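Local coordinates for protein CRISPR-associated endonuclease Cas9 (Campylobacter jejuni subsp. jejuni serotype O:2, PDB 5X2H) that cleaves invading DNA as an RNA-guided type II-C CRISPR endonuclease, whose natural form carries RuvC-like and HNH nuclease domains for the two strands, at residues 80-85 with 119-124; 112-117 with 215-220; 742-747 with 755-760; 748-753 with 805-810. All blocks are in the same frame, centred on the assembly; numbering follows the deposited sequence.

How the contacts relate
From the N terminus, helix 51-82 ends in contact 1, where 119-124 returns to it after a loop of 33 residues that includes helix 107-113. Contact 2 starts inside that loop and closes much later, when the end of helix 203-219 reaches 112-117; contacts 1 and 2 therefore cross, and they touch where Q217 OE1 meets L119 N. Contacts 3 and 4 follow in series, with centres about 68 to 81 Å from those of the first pair, in the C-terminal β-domain. Contact 3 closes the hairpin of strands 744-748 and 756-764. Contact 4 starts in its connecting loop and crosses it by bringing 805-810 to the C-terminal end of strand 744-748.

Contact 1. Residues 80-85 with 119-124; sequences NEFKLN and LSKQDF. With nucleotides of chain B.
K121, Q122 and F124 reach from 119-124 to F82 and L84 of 80-85, following S120, which holds the N-cap position of helix 121-133. S120 and D123 form a capping box in which the bond from S120 N to D123 OD2 is weak; S120 O receives F124 N in the first turn. K121 does most of the touching. Its CB lies over one face of the F82 ring, displaced toward the rim, in a CH-pi contact 4.1 Å from the centroid. With CG between the backbone N and the carbonyl carbon (chi1 58°) and the chain extended beyond, the lysine slides past F82 in the opposite direction until NZ donates to F82 O at 2.8 Å. A long, flexible cation suits this place, since a positive charge at the C-terminal end of helix 51-82, left by K83 with positive phi, should be favourable. That arginine-rich helix follows the first RuvC strands and probably corresponds to the Cas9 bridge helix; two residues before F82, N80 ND2 donates to N1 of adenine nucleotide 63 of chain B at 3.0 Å. Q122 starts out pointing away from 80-85, but a bend at chi2 (79°) turns CD back, and NE2 then comes to 3.8 Å from L84 CD2, the methyl that also packs on K121 CE. F124, buried like F82, brings CD2 to 3.7 Å from F82 CZ, at the edge of the F82 ring and near its plane. Flat apolar rings suit this interior side: F222 meets both, and F214 and F228 extend the aromatic cluster.

Contact 2. Residues 112-117 with 215-220; sequences FRALNE and KKQREF
Q217 reaches from the last turns of helix 203-219 to two carbonyl oxygens of the chain that follows helix 107-113, those of A114 and E117. Both helices belong to the helical part of the protein, probably its recognition lobe. From CB the side chain sets off beside the backbone N, and a bend at chi2 (-57°) turns CD toward 112-117, where it comes to 3.9 Å from E117 O. Of the two amide branches, OE1 accepts the backbone N-H of L119, while NE2 spends one hydrogen on each carbonyl. Its bond to E117 O is the shorter and straighter, 2.9 Å with 167° at the hydrogen. The one to A114 O is 3.1 Å and arrives well to the side of that carbonyl, at a C=O...N angle of 111°. Both acceptors lie close to the amide plane. A114 suits this spot because its small side chain lets the amide approach, CB standing 4.0 Å from NE2. F220, one turn further on, is inserted beside the same backbone. E117 CA covers one ring face, displaced toward the rim; A114 O lies at the ring edge, near the plane, facing CE2; and CZ comes to 3.3 Å from N116 C. K216 adds its aliphatic part, CB lying 3.5 Å from A114 O and CD 3.9 Å from L115 O. A neutral amide, itself buried, thus satisfies two backbone acceptors and one backbone donor at a partly buried junction without bringing in a charge, and this pattern of partners fixes which end of the amide is oxygen and which is nitrogen.

Contact 3. Residues 742-747 with 755-760; sequences DSLILI and PEFVYY
L744 to I747 run antiparallel to E756 to Y759, the short strand axes approaching to 4.8 Å at 136°, with I745-V758 and I747-E756 as hydrogen-bonded pairs and L744-Y759 and L746-F757 as non-hydrogen-bonded ones. I745 and V758 exchange nearly straight bonds, V758 N to I745 O being 2.9 Å. Toward the open end, D742 N donates to Y760 O and Y760 N to S743 O. On the face bearing L744, L746, F757 and Y759, a leucine methyl is directed at an aromatic ring: chi2 of L746 (82°) places CD1 squarely over the centre of F757, 3.6 Å from the centroid. L744 CD1 also lies on the face side of the Y759 ring, more loosely, 4.3 Å from CE1. On the face of I745, I747, V758 and E756 the contact itself is made by aliphatic groups, as suits β-branched residues in a strand: V758 CG2 packs 3.6 Å from I745 CG1 and 3.8 Å from I747 CD1. Polar ends find partners farther off, Y759 OH with V626 and K628, and the E756 carboxylate with N785 and Q786. Strands 769-773 and 810-816 flank the pair, which makes this a β-hairpin at the middle of the antiparallel sheet of the PAM-interacting C-terminal domain.

Contact 4. Residues 748-753 with 805-810; sequences QTKDMQ and IQNLKV. With nucleotides of chain C.
Q748 pairs through one edge of its backbone with K809 and V810: both its N and its O point to that chain. Its O accepts two N-H groups, from K809 at 2.8 Å and from V810 at 3.2 Å, the latter in the carbonyl plane and on a lone pair, while Q748 N donates to V810 O. Two residues facing one make a classic beta bulge. The side chains here are close: Q748 CB lies 3.8 Å from V810 CB, and Q748 OE1 is 3.4 Å from V810 CG2. Extended from CG onward, the glutamine lies side by side with K809, pointing the same way, its amide carbon CD next to the CD methylene of K809, and its NE2 donates to M752 O at 2.7 Å, from above that carbonyl plane. A long amide suits the place because it spans the type I turn from T749 to M752. T749 CG2 against L808 CD2, at 3.9 Å, is the last apolar touch. Farther out the contact thins. K750, exposed and bent, brings NZ only to 3.8 Å from N807 CB. N807 turns its amide to the nucleic acid instead, ND2 donating to O5' of nucleotide DC1 of chain C at 2.7 Å. Around this seam M752 packs on helix 784-789, Q806 bonds through its backbone to F695 of strand 695-700, and V810 opens strand 810-816, which continues alongside strand 744-748 in the antiparallel sheet of the PI-CTD domain.

Contact 1. Residues 80-85 with 119-124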
# COMPACT_ATOMS: atom_id res chain seq x y z
N ASN A 80 27.59 12.35 -29.17
CA ASN A 80 28.75 13.21 -28.98
C ASN A 80 30.04 12.51 -29.39
O ASN A 80 30.89 13.11 -30.05
CB ASN A 80 28.84 13.66 -27.52
CG ASN A 80 27.67 14.54 -27.10
OD1 ASN A 80 26.99 15.12 -27.94
ND2 ASN A 80 27.44 14.64 -25.80
N GLU A 81 30.19 11.24 -29.01
CA GLU A 81 31.43 10.53 -29.28
C GLU A 81 31.55 10.15 -30.75
O GLU A 81 32.64 10.26 -31.34
CB GLU A 81 31.53 9.29 -28.40
CG GLU A 81 32.81 8.50 -28.56
CD GLU A 81 34.00 9.16 -27.89
OE1 GLU A 81 33.82 10.20 -27.22
OE2 GLU A 81 35.13 8.63 -28.03
N PHE A 82 30.46 9.70 -31.36
CA PHE A 82 30.49 9.22 -32.74
C PHE A 82 30.12 10.30 -33.75
O PHE A 82 30.13 10.03 -34.95
CB PHE A 82 29.56 8.02 -32.90
CG PHE A 82 29.99 6.81 -32.12
CD1 PHE A 82 31.27 6.71 -31.61
CD2 PHE A 82 29.11 5.75 -31.92
CE1 PHE A 82 31.67 5.60 -30.89
CE2 PHE A 82 29.51 4.64 -31.20
CZ PHE A 82 30.79 4.56 -30.69
N LYS A 83 29.80 11.51 -33.29
CA LYS A 83 29.38 12.61 -34.16
C LYS A 83 28.13 12.24 -34.95
O LYS A 83 27.99 12.59 -36.13
CB LYS A 83 30.52 13.05 -35.09
N LEU A 84 27.23 11.52 -34.31
CA LEU A 84 25.94 11.15 -34.89
C LEU A 84 24.88 12.15 -34.43
O LEU A 84 25.14 13.07 -33.65
CB LEU A 84 25.57 9.72 -34.50
CG LEU A 84 26.56 8.65 -34.96
CD1 LEU A 84 26.18 7.29 -34.40
CD2 LEU A 84 26.62 8.60 -36.48
N ASN A 85 23.66 11.96 -34.92
CA ASN A 85 22.55 12.86 -34.63
C ASN A 85 21.71 12.27 -33.50
O ASN A 85 21.18 11.16 -33.63
CB ASN A 85 21.69 13.08 -35.88
CG ASN A 85 21.37 14.54 -36.11
OD1 ASN A 85 22.13 15.26 -36.76
ND2 ASN A 85 20.24 14.99 -35.57
N LEU A 119 33.19 -3.03 -36.03
CA LEU A 119 31.82 -2.58 -36.22
C LEU A 119 31.79 -1.16 -36.75
O LEU A 119 32.67 -0.34 -36.46
CB LEU A 119 31.04 -2.64 -34.90
CG LEU A 119 30.70 -4.01 -34.32
CD1 LEU A 119 29.80 -3.85 -33.10
CD2 LEU A 119 30.03 -4.88 -35.37
N SER A 120 30.78 -0.87 -37.56
CA SER A 120 30.45 0.51 -37.87
C SER A 120 29.99 1.21 -36.60
O SER A 120 29.45 0.59 -35.68
CB SER A 120 29.34 0.57 -38.93
OG SER A 120 28.64 1.80 -38.87
N LYS A 121 30.22 2.53 -36.54
CA LYS A 121 29.78 3.27 -35.36
C LYS A 121 28.26 3.34 -35.27
O LYS A 121 27.73 3.53 -34.17
CB LYS A 121 30.40 4.67 -35.35
CG LYS A 121 30.11 5.53 -36.56
CD LYS A 121 30.95 6.79 -36.50
CE LYS A 121 30.46 7.86 -37.46
NZ LYS A 121 31.27 9.11 -37.34
N GLN A 122 27.55 3.19 -36.39
CA GLN A 122 26.11 3.00 -36.32
C GLN A 122 25.77 1.63 -35.75
O GLN A 122 24.76 1.49 -35.05
CB GLN A 122 25.48 3.16 -37.71
CG GLN A 122 25.56 4.57 -38.29
CD GLN A 122 26.92 4.89 -38.88
OE1 GLN A 122 27.82 4.05 -38.89
NE2 GLN A 122 27.07 6.11 -39.38
N ASP A 123 26.59 0.62 -36.03
CA ASP A 123 26.37 -0.71 -35.46
C ASP A 123 26.69 -0.72 -33.97
O ASP A 123 25.91 -1.24 -33.16
CB ASP A 123 27.21 -1.75 -36.20
CG ASP A 123 26.80 -1.90 -37.65
OD1 ASP A 123 25.61 -1.71 -37.95
OD2 ASP A 123 27.68 -2.21 -38.48
N PHE A 124 27.84 -0.17 -33.59
CA PHE A 124 28.21 -0.10 -32.18
C PHE A 124 27.19 0.69 -31.38
O PHE A 124 26.93 0.39 -30.21
CB PHE A 124 29.60 0.51 -32.03
CG PHE A 124 30.26 0.21 -30.71
CD1 PHE A 124 29.80 -0.82 -29.90
CD2 PHE A 124 31.35 0.95 -30.28
CE1 PHE A 124 30.41 -1.09 -28.69
CE2 PHE A 124 31.97 0.67 -29.07
CZ PHE A 124 31.49 -0.35 -28.27
P A B 63 17.90 14.27 -21.56
OP1 A B 63 18.11 14.97 -22.85
OP2 A B 63 16.66 13.48 -21.36
O5' A B 63 19.14 13.31 -21.28
C5' A B 63 19.20 12.51 -20.11
C4' A B 63 20.48 12.72 -19.33
O4' A B 63 21.60 12.69 -20.26
C3' A B 63 20.62 14.07 -18.62
O3' A B 63 20.04 14.12 -17.32
C2' A B 63 22.13 14.27 -18.57
O2' A B 63 22.71 13.55 -17.49
C1' A B 63 22.57 13.63 -19.88
N9 A B 63 22.73 14.62 -20.96
C8 A B 63 21.82 15.57 -21.38
N7 A B 63 22.25 16.30 -22.38
C5 A B 63 23.52 15.80 -22.63
C6 A B 63 24.49 16.16 -23.58
N6 A B 63 24.32 17.13 -24.47
N1 A B 63 25.65 15.47 -23.57
C2 A B 63 25.81 14.49 -22.67
N3 A B 63 24.97 14.06 -21.73
C4 A B 63 23.83 14.77 -21.77

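Contact 2. Residues 112-117 with 215-220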
# COMPACT_ATOMS: atom_id res chain seq x y z
N PHE A 112 27.55 -10.52 -32.15
CA PHE A 112 28.46 -11.61 -32.48
C PHE A 112 29.61 -11.13 -33.35
O PHE A 112 30.76 -11.54 -33.15
CB PHE A 112 27.71 -12.75 -33.17
CG PHE A 112 28.62 -13.83 -33.69
CD1 PHE A 112 29.33 -14.64 -32.82
CD2 PHE A 112 28.76 -14.04 -35.06
CE1 PHE A 112 30.18 -15.63 -33.30
CE2 PHE A 112 29.60 -15.03 -35.54
CZ PHE A 112 30.31 -15.82 -34.66
N ARG A 113 29.33 -10.26 -34.33
CA ARG A 113 30.39 -9.71 -35.17
C ARG A 113 31.42 -8.96 -34.33
O ARG A 113 32.61 -8.98 -34.65
CB ARG A 113 29.80 -8.77 -36.22
CG ARG A 113 28.90 -9.41 -37.25
CD ARG A 113 28.43 -8.35 -38.22
NE ARG A 113 27.52 -8.86 -39.23
CZ ARG A 113 26.91 -8.09 -40.13
NH1 ARG A 113 27.11 -6.78 -40.13
NH2 ARG A 113 26.09 -8.63 -41.03
N ALA A 114 30.96 -8.29 -33.27
CA ALA A 114 31.85 -7.47 -32.45
C ALA A 114 32.99 -8.28 -31.84
O ALA A 114 34.01 -7.70 -31.46
CB ALA A 114 31.06 -6.78 -31.35
N LEU A 115 32.83 -9.60 -31.74
CA LEU A 115 33.90 -10.45 -31.24
C LEU A 115 34.89 -10.85 -32.33
O LEU A 115 35.90 -11.49 -32.01
CB LEU A 115 33.30 -11.72 -30.62
CG LEU A 115 32.09 -11.52 -29.69
CD1 LEU A 115 31.54 -12.86 -29.24
CD2 LEU A 115 32.46 -10.66 -28.50
N ASN A 116 34.65 -10.47 -33.58
CA ASN A 116 35.48 -10.95 -34.69
C ASN A 116 35.89 -9.89 -35.69
O ASN A 116 36.91 -10.07 -36.36
CB ASN A 116 34.76 -12.08 -35.44
CG ASN A 116 34.29 -13.19 -34.52
OD1 ASN A 116 35.07 -14.06 -34.12
ND2 ASN A 116 33.01 -13.16 -34.16
N GLU A 117 35.16 -8.79 -35.84
CA GLU A 117 35.49 -7.79 -36.84
C GLU A 117 35.13 -6.41 -36.33
O GLU A 117 34.42 -6.26 -35.33
CB GLU A 117 34.79 -8.07 -38.17
CG GLU A 117 33.33 -7.63 -38.20
CD GLU A 117 32.54 -8.30 -39.30
OE1 GLU A 117 32.83 -9.47 -39.61
OE2 GLU A 117 31.63 -7.65 -39.86
N LYS A 215 36.77 -3.86 -25.61
CA LYS A 215 38.15 -4.32 -25.74
C LYS A 215 38.41 -4.93 -27.11
O LYS A 215 39.46 -4.70 -27.71
CB LYS A 215 38.47 -5.32 -24.63
CG LYS A 215 39.82 -6.00 -24.77
CD LYS A 215 39.73 -7.46 -24.36
CE LYS A 215 40.56 -7.77 -23.12
NZ LYS A 215 41.99 -7.98 -23.46
N LYS A 216 37.46 -5.71 -27.63
CA LYS A 216 37.65 -6.34 -28.93
C LYS A 216 37.59 -5.30 -30.05
O LYS A 216 38.38 -5.37 -31.00
CB LYS A 216 36.60 -7.43 -29.15
CG LYS A 216 36.83 -8.67 -28.30
CD LYS A 216 37.70 -9.70 -29.01
CE LYS A 216 38.45 -10.56 -28.01
NZ LYS A 216 39.02 -11.79 -28.63
N GLN A 217 36.66 -4.35 -29.96
CA GLN A 217 36.63 -3.26 -30.94
C GLN A 217 37.90 -2.41 -30.86
O GLN A 217 38.34 -1.85 -31.86
CB GLN A 217 35.39 -2.39 -30.73
CG GLN A 217 34.09 -3.07 -31.11
CD GLN A 217 34.09 -3.53 -32.56
OE1 GLN A 217 33.99 -2.73 -33.48
NE2 GLN A 217 34.21 -4.84 -32.76
N ARG A 218 38.48 -2.31 -29.66
CA ARG A 218 39.76 -1.62 -29.52
C ARG A 218 40.85 -2.33 -30.30
O ARG A 218 41.66 -1.69 -30.98
CB ARG A 218 40.12 -1.54 -28.03
CG ARG A 218 41.17 -0.51 -27.67
CD ARG A 218 41.17 -0.32 -26.17
NE ARG A 218 39.85 0.09 -25.69
CZ ARG A 218 39.35 -0.21 -24.50
NH1 ARG A 218 40.06 -0.94 -23.65
NH2 ARG A 218 38.14 0.21 -24.17
N GLU A 219 40.88 -3.67 -30.24
CA GLU A 219 41.88 -4.43 -30.98
C GLU A 219 41.67 -4.33 -32.48
O GLU A 219 42.63 -4.43 -33.25
CB GLU A 219 41.86 -5.89 -30.53
CG GLU A 219 42.08 -6.09 -29.04
CD GLU A 219 41.78 -7.51 -28.59
OE1 GLU A 219 41.37 -8.33 -29.44
OE2 GLU A 219 41.94 -7.80 -27.39
N PHE A 220 40.42 -4.13 -32.92
CA PHE A 220 40.10 -4.07 -34.33
C PHE A 220 40.27 -2.68 -34.93
O PHE A 220 40.07 -2.52 -36.14
CB PHE A 220 38.67 -4.57 -34.56
CG PHE A 220 38.47 -6.01 -34.21
CD1 PHE A 220 39.49 -6.93 -34.42
CD2 PHE A 220 37.28 -6.45 -33.66
CE1 PHE A 220 39.32 -8.26 -34.10
CE2 PHE A 220 37.10 -7.78 -33.33
CZ PHE A 220 38.12 -8.69 -33.55

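Contact 3. Residues 742-747 with 755-760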
# COMPACT_ATOMS: atom_id res chain seq x y z
N ASP A 742 -23.19 5.25 -3.54
CA ASP A 742 -23.82 5.19 -2.22
C ASP A 742 -24.43 6.52 -1.79
O ASP A 742 -24.65 6.74 -0.59
CB ASP A 742 -22.85 4.68 -1.15
CG ASP A 742 -22.59 3.20 -1.27
OD1 ASP A 742 -23.48 2.47 -1.76
OD2 ASP A 742 -21.49 2.75 -0.87
N SER A 743 -24.72 7.41 -2.73
CA SER A 743 -25.57 8.56 -2.42
C SER A 743 -26.98 8.08 -2.09
O SER A 743 -27.46 7.10 -2.67
CB SER A 743 -25.62 9.54 -3.59
OG SER A 743 -24.40 10.25 -3.72
N LEU A 744 -27.63 8.76 -1.16
CA LEU A 744 -28.99 8.43 -0.78
C LEU A 744 -29.98 9.23 -1.62
O LEU A 744 -29.92 10.47 -1.66
CB LEU A 744 -29.23 8.72 0.70
CG LEU A 744 -30.65 8.38 1.17
CD1 LEU A 744 -30.89 6.89 1.06
CD2 LEU A 744 -30.90 8.87 2.59
N ILE A 745 -30.90 8.53 -2.28
CA ILE A 745 -31.89 9.17 -3.13
C ILE A 745 -33.27 8.63 -2.82
O ILE A 745 -33.43 7.52 -2.29
CB ILE A 745 -31.57 8.98 -4.63
CG1 ILE A 745 -31.66 7.50 -5.02
CG2 ILE A 745 -30.19 9.55 -4.96
CD1 ILE A 745 -31.37 7.22 -6.48
N LEU A 746 -34.28 9.44 -3.14
CA LEU A 746 -35.68 9.07 -3.02
C LEU A 746 -36.27 9.04 -4.42
O LEU A 746 -36.28 10.06 -5.11
CB LEU A 746 -36.44 10.07 -2.14
CG LEU A 746 -37.93 9.83 -1.96
CD1 LEU A 746 -38.18 8.79 -0.88
CD2 LEU A 746 -38.64 11.14 -1.63
N ILE A 747 -36.75 7.87 -4.84
CA ILE A 747 -37.23 7.69 -6.20
C ILE A 747 -38.61 7.06 -6.19
O ILE A 747 -39.00 6.37 -5.24
CB ILE A 747 -36.28 6.85 -7.08
CG1 ILE A 747 -36.11 5.45 -6.49
CG2 ILE A 747 -34.94 7.54 -7.23
CD1 ILE A 747 -35.30 4.53 -7.38
N PRO A 755 -42.99 6.84 -2.99
CA PRO A 755 -41.54 6.84 -3.21
C PRO A 755 -40.82 5.97 -2.19
O PRO A 755 -41.37 5.59 -1.16
CB PRO A 755 -41.16 8.32 -3.06
CG PRO A 755 -42.22 8.88 -2.15
CD PRO A 755 -43.48 8.15 -2.52
N GLU A 756 -39.57 5.66 -2.51
CA GLU A 756 -38.75 4.82 -1.64
C GLU A 756 -37.34 5.39 -1.54
O GLU A 756 -36.76 5.82 -2.55
CB GLU A 756 -38.68 3.38 -2.16
CG GLU A 756 -39.99 2.61 -2.06
CD GLU A 756 -40.42 2.34 -0.63
OE1 GLU A 756 -41.63 2.15 -0.40
OE2 GLU A 756 -39.54 2.30 0.26
N PHE A 757 -36.80 5.39 -0.33
CA PHE A 757 -35.40 5.71 -0.11
C PHE A 757 -34.54 4.53 -0.53
O PHE A 757 -34.73 3.41 -0.04
CB PHE A 757 -35.14 6.05 1.36
CG PHE A 757 -35.72 7.37 1.79
CD1 PHE A 757 -35.07 8.56 1.49
CD2 PHE A 757 -36.91 7.42 2.51
CE1 PHE A 757 -35.59 9.77 1.90
CE2 PHE A 757 -37.44 8.63 2.91
CZ PHE A 757 -36.78 9.81 2.61
N VAL A 758 -33.60 4.77 -1.44
CA VAL A 758 -32.67 3.74 -1.90
C VAL A 758 -31.28 4.36 -2.00
O VAL A 758 -31.12 5.58 -2.07
CB VAL A 758 -33.08 3.15 -3.27
CG1 VAL A 758 -34.45 2.48 -3.19
CG2 VAL A 758 -33.07 4.24 -4.34
N TYR A 759 -30.28 3.49 -1.99
CA TYR A 759 -28.90 3.91 -2.23
C TYR A 759 -28.59 3.81 -3.72
O TYR A 759 -28.80 2.75 -4.32
CB TYR A 759 -27.92 3.07 -1.42
CG TYR A 759 -27.75 3.52 0.02
CD1 TYR A 759 -27.12 4.71 0.33
CD2 TYR A 759 -28.22 2.73 1.07
CE1 TYR A 759 -26.96 5.12 1.64
CE2 TYR A 759 -28.06 3.13 2.38
CZ TYR A 759 -27.43 4.33 2.66
OH TYR A 759 -27.28 4.72 3.97
N TYR A 760 -28.11 4.90 -4.30
CA TYR A 760 -27.63 4.87 -5.67
C TYR A 760 -26.33 4.08 -5.73
O TYR A 760 -25.42 4.30 -4.93
CB TYR A 760 -27.43 6.30 -6.18
CG TYR A 760 -26.55 6.41 -7.41
CD1 TYR A 760 -27.09 6.33 -8.69
CD2 TYR A 760 -25.18 6.62 -7.29
CE1 TYR A 760 -26.29 6.44 -9.81
CE2 TYR A 760 -24.37 6.73 -8.40
CZ TYR A 760 -24.93 6.64 -9.66
OH TYR A 760 -24.12 6.74 -10.77

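Contact 4. Residues 748-753 with 805-810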
# COMPACT_ATOMS: atom_id res chain seq x y z
N GLN A 748 -39.35 7.29 -7.27
CA GLN A 748 -40.66 6.69 -7.47
C GLN A 748 -40.94 6.61 -8.96
O GLN A 748 -40.82 7.61 -9.67
CB GLN A 748 -41.76 7.51 -6.77
CG GLN A 748 -43.15 6.91 -6.89
CD GLN A 748 -44.22 7.80 -6.27
OE1 GLN A 748 -43.95 8.91 -5.84
NE2 GLN A 748 -45.45 7.30 -6.23
N THR A 749 -41.29 5.42 -9.43
CA THR A 749 -41.74 5.25 -10.80
C THR A 749 -43.25 5.44 -10.87
O THR A 749 -43.95 5.51 -9.85
CB THR A 749 -41.36 3.87 -11.33
OG1 THR A 749 -42.27 2.89 -10.82
CG2 THR A 749 -39.95 3.51 -10.91
N LYS A 750 -43.76 5.53 -12.09
CA LYS A 750 -45.20 5.73 -12.28
C LYS A 750 -46.01 4.57 -11.71
O LYS A 750 -47.15 4.76 -11.30
CB LYS A 750 -45.51 5.92 -13.76
CG LYS A 750 -46.34 7.16 -14.07
CD LYS A 750 -45.62 8.05 -15.06
CE LYS A 750 -45.31 7.30 -16.35
NZ LYS A 750 -44.30 8.01 -17.19
N ASP A 751 -45.43 3.37 -11.68
CA ASP A 751 -46.12 2.19 -11.18
C ASP A 751 -45.98 2.02 -9.67
O ASP A 751 -46.56 1.08 -9.12
CB ASP A 751 -45.60 0.94 -11.89
CG ASP A 751 -46.11 0.83 -13.32
OD1 ASP A 751 -47.26 1.25 -13.58
OD2 ASP A 751 -45.36 0.32 -14.19
N MET A 752 -45.25 2.89 -8.99
CA MET A 752 -45.10 2.84 -7.54
C MET A 752 -46.08 3.81 -6.90
O MET A 752 -46.17 4.98 -7.30
CB MET A 752 -43.67 3.18 -7.12
CG MET A 752 -42.64 2.16 -7.55
SD MET A 752 -40.96 2.79 -7.41
CE MET A 752 -40.88 3.17 -5.66
N GLN A 753 -46.83 3.33 -5.90
CA GLN A 753 -47.80 4.18 -5.23
C GLN A 753 -47.15 5.17 -4.27
O GLN A 753 -47.79 6.16 -3.89
CB GLN A 753 -48.81 3.32 -4.47
N ILE A 805 -34.35 6.59 -15.68
CA ILE A 805 -34.42 7.86 -14.97
C ILE A 805 -35.29 8.89 -15.67
O ILE A 805 -35.82 9.79 -15.00
CB ILE A 805 -33.01 8.46 -14.75
CG1 ILE A 805 -32.52 9.16 -16.01
CG2 ILE A 805 -32.02 7.38 -14.36
CD1 ILE A 805 -31.20 9.87 -15.84
N GLN A 806 -35.47 8.79 -16.99
CA GLN A 806 -36.04 9.89 -17.75
C GLN A 806 -37.45 10.23 -17.29
O GLN A 806 -37.80 11.41 -17.17
CB GLN A 806 -36.03 9.56 -19.24
CG GLN A 806 -36.34 10.75 -20.14
CD GLN A 806 -36.33 10.39 -21.61
OE1 GLN A 806 -35.93 11.20 -22.46
NE2 GLN A 806 -36.76 9.18 -21.93
N ASN A 807 -38.26 9.22 -17.00
CA ASN A 807 -39.67 9.43 -16.67
C ASN A 807 -39.97 9.15 -15.20
O ASN A 807 -41.12 8.87 -14.85
CB ASN A 807 -40.56 8.57 -17.57
CG ASN A 807 -40.40 8.91 -19.03
OD1 ASN A 807 -40.35 10.08 -19.41
ND2 ASN A 807 -40.29 7.89 -19.87
N LEU A 808 -38.96 9.22 -14.34
CA LEU A 808 -39.19 9.04 -12.91
C LEU A 808 -40.15 10.10 -12.39
O LEU A 808 -40.04 11.28 -12.73
CB LEU A 808 -37.86 9.11 -12.14
CG LEU A 808 -36.97 7.87 -12.17
CD1 LEU A 808 -35.65 8.13 -11.43
CD2 LEU A 808 -37.70 6.69 -11.55
N LYS A 809 -41.11 9.67 -11.57
CA LYS A 809 -42.06 10.61 -11.00
C LYS A 809 -41.44 11.41 -9.86
O LYS A 809 -41.72 12.60 -9.70
CB LYS A 809 -43.31 9.86 -10.53
CG LYS A 809 -44.33 10.73 -9.83
CD LYS A 809 -45.58 9.93 -9.46
CE LYS A 809 -46.56 10.77 -8.68
NZ LYS A 809 -47.82 10.03 -8.39
N VAL A 810 -40.57 10.77 -9.07
CA VAL A 810 -39.84 11.42 -7.99
C VAL A 810 -38.37 11.05 -8.12
O VAL A 810 -38.04 9.87 -8.33
CB VAL A 810 -40.39 11.02 -6.61
CG1 VAL A 810 -39.47 11.53 -5.50
CG2 VAL A 810 -41.80 11.54 -6.42
O5' DC C 1 -39.61 5.40 -19.14
C5' DC C 1 -39.03 4.37 -19.93
C4' DC C 1 -39.35 3.01 -19.35
O4' DC C 1 -39.12 1.99 -20.36
C3' DC C 1 -38.51 2.58 -18.16
O3' DC C 1 -39.25 1.67 -17.36
C2' DC C 1 -37.33 1.90 -18.84
C1' DC C 1 -38.02 1.19 -20.00
N1 DC C 1 -37.16 1.01 -21.20
C2 DC C 1 -36.74 -0.27 -21.57
O2 DC C 1 -37.08 -1.23 -20.88
N3 DC C 1 -35.96 -0.41 -22.67
C4 DC C 1 -35.61 0.66 -23.39
N4 DC C 1 -34.85 0.47 -24.47
C5 DC C 1 -36.04 1.97 -23.03
C6 DC C 1 -36.80 2.10 -21.94